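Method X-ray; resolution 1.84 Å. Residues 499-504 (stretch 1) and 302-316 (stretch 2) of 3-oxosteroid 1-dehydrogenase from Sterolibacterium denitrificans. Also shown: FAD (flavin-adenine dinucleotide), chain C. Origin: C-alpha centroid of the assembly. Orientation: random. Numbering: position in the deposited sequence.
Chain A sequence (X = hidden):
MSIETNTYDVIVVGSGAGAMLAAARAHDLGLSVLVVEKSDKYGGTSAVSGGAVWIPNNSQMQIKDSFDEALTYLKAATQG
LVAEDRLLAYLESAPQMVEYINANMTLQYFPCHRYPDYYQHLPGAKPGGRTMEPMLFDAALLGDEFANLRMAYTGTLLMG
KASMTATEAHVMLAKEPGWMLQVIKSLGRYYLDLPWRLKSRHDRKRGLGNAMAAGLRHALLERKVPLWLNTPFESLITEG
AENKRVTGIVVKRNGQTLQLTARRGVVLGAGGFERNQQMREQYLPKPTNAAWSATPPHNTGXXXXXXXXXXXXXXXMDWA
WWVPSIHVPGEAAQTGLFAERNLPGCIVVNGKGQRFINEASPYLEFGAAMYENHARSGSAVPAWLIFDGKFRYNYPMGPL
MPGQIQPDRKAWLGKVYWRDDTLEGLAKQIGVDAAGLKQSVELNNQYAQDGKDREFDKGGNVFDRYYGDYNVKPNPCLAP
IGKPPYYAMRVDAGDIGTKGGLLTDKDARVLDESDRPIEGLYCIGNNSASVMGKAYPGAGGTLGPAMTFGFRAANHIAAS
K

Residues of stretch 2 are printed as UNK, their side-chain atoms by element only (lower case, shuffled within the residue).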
# COMPACT_ATOMS: atom_id res chain seq x y z
N LYS A 499 -1.74 6.34 8.63
CA LYS A 499 -0.70 5.51 9.30
C LYS A 499 -0.93 5.44 10.82
O LYS A 499 -0.46 4.48 11.46
CB LYS A 499 0.66 6.16 9.03
CG LYS A 499 1.90 5.32 9.29
CD LYS A 499 3.20 6.10 9.14
CE LYS A 499 4.40 5.26 8.73
NZ LYS A 499 4.59 4.06 9.60
N GLY A 500 -1.60 6.44 11.39
CA GLY A 500 -1.89 6.52 12.82
C GLY A 500 -3.23 5.90 13.09
O GLY A 500 -3.93 5.62 12.16
N GLY A 501 -3.57 5.69 14.36
CA GLY A 501 -4.85 5.08 14.72
C GLY A 501 -4.86 4.65 16.16
O GLY A 501 -4.05 5.17 16.95
N LEU A 502 -5.75 3.74 16.46
CA LEU A 502 -5.95 3.25 17.84
C LEU A 502 -4.66 2.58 18.32
O LEU A 502 -4.08 1.78 17.59
CB LEU A 502 -7.12 2.27 17.85
CG LEU A 502 -8.46 2.81 17.36
CD1 LEU A 502 -9.53 1.78 17.54
CD2 LEU A 502 -8.83 4.10 18.08
N LEU A 503 -4.21 2.95 19.51
CA LEU A 503 -3.03 2.34 20.14
C LEU A 503 -3.40 0.92 20.55
O LEU A 503 -4.49 0.70 21.14
CB LEU A 503 -2.57 3.17 21.34
CG LEU A 503 -1.33 2.64 22.04
CD1 LEU A 503 -0.14 2.64 21.10
CD2 LEU A 503 -1.06 3.45 23.29
N THR A 504 -2.55 -0.04 20.22
CA THR A 504 -2.70 -1.44 20.62
C THR A 504 -1.44 -1.93 21.33
O THR A 504 -0.37 -1.28 21.23
CB THR A 504 -3.00 -2.35 19.41
OG1 THR A 504 -1.91 -2.29 18.47
CG2 THR A 504 -4.30 -1.94 18.76
N UNK A 302 -14.53 5.53 10.71
CA UNK A 302 -15.81 5.23 11.41
C UNK A 302 -15.54 4.48 12.73
O UNK A 302 -16.20 4.76 13.73
c UNK A 302 -16.74 4.39 10.55
o UNK A 302 -17.56 4.25 8.34
c UNK A 302 -17.15 5.01 9.21
o UNK A 302 -17.05 6.22 9.08
N UNK A 303 -14.62 3.53 12.76
CA UNK A 303 -14.31 2.74 13.98
C UNK A 303 -13.36 3.52 14.88
O UNK A 303 -13.40 3.31 16.12
o UNK A 303 -12.46 1.51 13.10
c UNK A 303 -14.66 0.58 12.73
c UNK A 303 -13.77 1.35 13.66
N UNK A 304 -12.52 4.38 14.31
CA UNK A 304 -11.59 5.21 15.11
C UNK A 304 -12.41 6.14 16.00
O UNK A 304 -12.18 6.19 17.24
c UNK A 304 -9.84 7.01 14.98
c UNK A 304 -10.59 5.96 14.18
c UNK A 304 -9.63 4.96 13.52
c UNK A 304 -8.73 5.55 12.44
N UNK A 305 -13.39 6.83 15.42
CA UNK A 305 -14.23 7.79 16.18
C UNK A 305 -14.98 7.04 17.30
O UNK A 305 -14.98 7.50 18.45
n UNK A 305 -17.77 8.48 11.48
c UNK A 305 -15.45 10.47 13.55
c UNK A 305 -16.67 9.10 11.85
n UNK A 305 -15.61 9.03 11.05
c UNK A 305 -14.50 9.56 14.34
n UNK A 305 -16.62 9.75 13.01
c UNK A 305 -15.18 8.51 15.21
N UNK A 306 -15.57 5.90 16.97
CA UNK A 306 -16.42 5.11 17.89
C UNK A 306 -15.59 4.59 19.07
O UNK A 306 -16.07 4.63 20.23
c UNK A 306 -17.07 4.00 17.13
N UNK A 307 -14.36 4.13 18.80
CA UNK A 307 -13.46 3.61 19.86
C UNK A 307 -12.95 4.75 20.74
O UNK A 307 -12.89 4.59 21.99
c UNK A 307 -12.32 2.82 19.21
N UNK A 308 -12.58 5.89 20.16
CA UNK A 308 -12.06 7.04 20.93
C UNK A 308 -13.20 7.56 21.82
O UNK A 308 -12.90 7.95 22.95
c UNK A 308 -8.80 10.01 19.44
c UNK A 308 -11.51 8.13 20.00
c UNK A 308 -10.27 7.63 19.28
s UNK A 308 -9.51 8.88 18.24
N UNK A 309 -14.44 7.45 21.36
CA UNK A 309 -15.65 7.84 22.13
C UNK A 309 -15.70 7.03 23.44
O UNK A 309 -16.18 7.59 24.42
o UNK A 309 -16.59 9.69 20.25
c UNK A 309 -16.93 7.60 21.34
c UNK A 309 -17.24 8.62 20.26
o UNK A 309 -18.14 8.30 19.43
N UNK A 310 -15.23 5.76 23.47
CA UNK A 310 -15.24 4.95 24.73
C UNK A 310 -13.88 4.95 25.44
O UNK A 310 -13.72 4.11 26.33
c UNK A 310 -14.81 2.68 23.62
c UNK A 310 -17.16 3.54 23.92
c UNK A 310 -15.09 1.20 23.65
c UNK A 310 -15.75 3.52 24.48
N UNK A 311 -12.94 5.85 25.11
CA UNK A 311 -11.69 6.02 25.87
C UNK A 311 -10.44 5.41 25.21
O UNK A 311 -9.36 5.52 25.80
N UNK A 312 -10.55 4.83 24.01
CA UNK A 312 -9.36 4.30 23.30
C UNK A 312 -8.37 5.44 23.06
O UNK A 312 -8.80 6.54 22.74
c UNK A 312 -9.79 3.64 22.02
N UNK A 313 -7.10 5.17 23.21
CA UNK A 313 -6.00 6.11 22.89
C UNK A 313 -5.63 5.99 21.40
O UNK A 313 -5.72 4.87 20.83
c UNK A 313 -1.21 8.60 24.26
n UNK A 313 -0.06 9.11 23.88
c UNK A 313 -2.60 6.63 24.62
c UNK A 313 -3.57 6.71 23.47
n UNK A 313 -2.20 9.39 24.66
n UNK A 313 -1.37 7.29 24.25
c UNK A 313 -4.78 5.84 23.77
N UNK A 314 -5.25 7.11 20.79
CA UNK A 314 -4.75 7.13 19.39
C UNK A 314 -3.34 7.69 19.35
O UNK A 314 -2.99 8.54 20.19
c UNK A 314 -5.69 7.92 18.51
N UNK A 315 -2.53 7.25 18.39
CA UNK A 315 -1.15 7.76 18.22
C UNK A 315 -0.82 7.85 16.73
O UNK A 315 -1.51 7.21 15.92
c UNK A 315 -0.15 7.00 20.44
c UNK A 315 0.93 6.25 21.20
o UNK A 315 1.84 5.62 20.56
o UNK A 315 0.89 6.35 22.45
c UNK A 315 -0.12 6.87 18.93
N UNK A 316 0.22 8.62 16.43
CA UNK A 316 0.76 8.82 15.06
C UNK A 316 -0.30 9.42 14.12
O UNK A 316 -0.15 9.30 12.91
c UNK A 316 3.65 7.89 15.25
c UNK A 316 2.85 5.53 14.98
c UNK A 316 2.48 6.94 15.39
c UNK A 316 1.31 7.48 14.57
PA FAD C . -8.40 -1.95 3.78
O1A FAD C . -7.63 -2.94 2.98
O2A FAD C . -8.72 -0.70 3.01
O5B FAD C . -9.72 -2.67 4.28
C5B FAD C . -10.64 -1.93 5.11
C4B FAD C . -12.03 -2.36 4.76
O4B FAD C . -12.94 -1.91 5.80
C3B FAD C . -12.59 -1.82 3.43
O3B FAD C . -13.13 -2.87 2.63
C2B FAD C . -13.65 -0.81 3.87
O2B FAD C . -14.65 -0.58 2.89
C1B FAD C . -14.11 -1.40 5.20
N9A FAD C . -14.76 -0.46 6.11
C8A FAD C . -14.52 0.88 6.28
N7A FAD C . -15.38 1.45 7.12
C5A FAD C . -16.19 0.41 7.54
C6A FAD C . -17.29 0.36 8.44
N6A FAD C . -17.81 1.43 9.05
N1A FAD C . -17.87 -0.84 8.63
C2A FAD C . -17.38 -1.90 7.98
N3A FAD C . -16.41 -1.96 7.07
C4A FAD C . -15.83 -0.76 6.92
N1 FAD C . 0.88 -2.02 1.37
C2 FAD C . 1.72 -3.07 1.52
O2 FAD C . 2.15 -3.39 2.65
N3 FAD C . 2.10 -3.82 0.48
C4 FAD C . 1.90 -3.42 -0.83
O4 FAD C . 2.18 -4.21 -1.72
C4X FAD C . 1.05 -2.30 -1.05
N5 FAD C . 0.80 -1.91 -2.29
C5X FAD C . -0.09 -0.88 -2.46
C6 FAD C . -0.45 -0.50 -3.77
C7 FAD C . -1.44 0.44 -4.01
C7M FAD C . -1.83 0.81 -5.43
C8 FAD C . -2.14 0.99 -2.92
C8M FAD C . -3.25 2.00 -3.15
C9 FAD C . -1.74 0.69 -1.63
C9A FAD C . -0.75 -0.28 -1.36
N10 FAD C . -0.34 -0.62 -0.07
C10 FAD C . 0.55 -1.66 0.14
C1' FAD C . -1.03 -0.07 1.11
C2' FAD C . -2.12 -1.06 1.58
O2' FAD C . -3.02 -1.43 0.53
C3' FAD C . -2.93 -0.54 2.78
O3' FAD C . -2.10 0.16 3.71
C4' FAD C . -3.69 -1.66 3.44
O4' FAD C . -4.46 -2.32 2.44
C5' FAD C . -4.58 -1.22 4.58
O5' FAD C . -5.30 -2.39 5.01
P FAD C . -6.52 -2.26 6.02
O1P FAD C . -6.97 -3.64 6.17
O2P FAD C . -6.21 -1.40 7.17
O3P FAD C . -7.65 -1.47 5.13

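Position 302 carries two carbons, the second bearing two oxygens, and lies out of reach of stretch 1; a short carboxylate makes it Asp302. Its OD2 accepts a hydrogen bond from N6A of FAD at 2.9 Å, which ties the start of the helix to the adenine. At 303 one carbon bears an oxygen and a carbon, the beta-branched hydroxyl pattern of Thr303, whose backbone O lies 4.4 Å from Leu502 CD1.

Position 304 has four carbons, forked at the first with one arm two carbons long, hence Ile304; its CG2 is 4.4 Å from Leu502 CD2. Position 305 shows three carbons, a nitrogen, then a carbon with two more nitrogens. This guanidinium identifies Arg305, which points away from stretch 1 and forms a salt bridge with Asp302, NH2 to OD1 at 3.4 Å, the hydrogen bond within it being weak.

Positions 306 and 307 each have a single side-chain carbon. The first is out of reach and is Ala306; the second points toward stretch 1, its CB 3.4 Å from Leu502 CD1, and is Ala307. At 308 an unbranched chain of two carbons, a sulfur and a carbon can only be Met308, with CG 4.0 Å from Leu502 CD2. Two carbons ending in two oxygens mark 309 as Asp309, exposed and free of the contact.

Position 310 repeats the four-carbon fork with a two-carbon arm and is Ile310, likewise distant. No side-chain atom exists at 311, and phi/psi of 104/2° would jam a CB against the preceding carbonyl O: Gly311. A lone carbon at 312, with CB 4.1 Å from Leu502 CD2, gives Ala312.

Three carbons, a nitrogen and a carbon with two nitrogens recur at 313, so this is Arg313. Its CD approaches Leu503 CD2 at 3.8 Å, and that methyl sits at the guanidinium edge, near its plane. One carbon at 314 defines Ala314, its CA 4.3 Å from Leu502 CA. Three carbons, the third carrying two oxygens, make 315 Glu315; OE2 takes a hydrogen bond from Arg313 NE at 3.0 Å, part of a salt bridge, and lies 3.6 Å from Leu503 CD2. Position 316 has four carbons forked at the second, with its CB pointing toward stretch 1, which gives Leu316.

The contact joins an antiparallel pairing to an apolar pocket. Gly501 N donates to Glu315 O at 3.0 Å and Glu315 N returns to Gly501 O at 3.0 Å, the reciprocal bonds of a hydrogen-bonded pair. Leu503 N to Arg313 O, 2.8 Å and 175°, extends the ladder past the non-hydrogen-bonded pair Leu502 and Ala314. Glycine matters at Gly500, where an ideal CB would stand 2.2 Å from Leu316 O. Although Leu502 CB points away overall, its end comes nearer and packs against Ile304, Ala307, Met308 and Ala312, fastening the helix and the following turn to the strand. In all, 552 Å² is buried.

Stretch 2 302-316: DTIRAAMDIGARAEL
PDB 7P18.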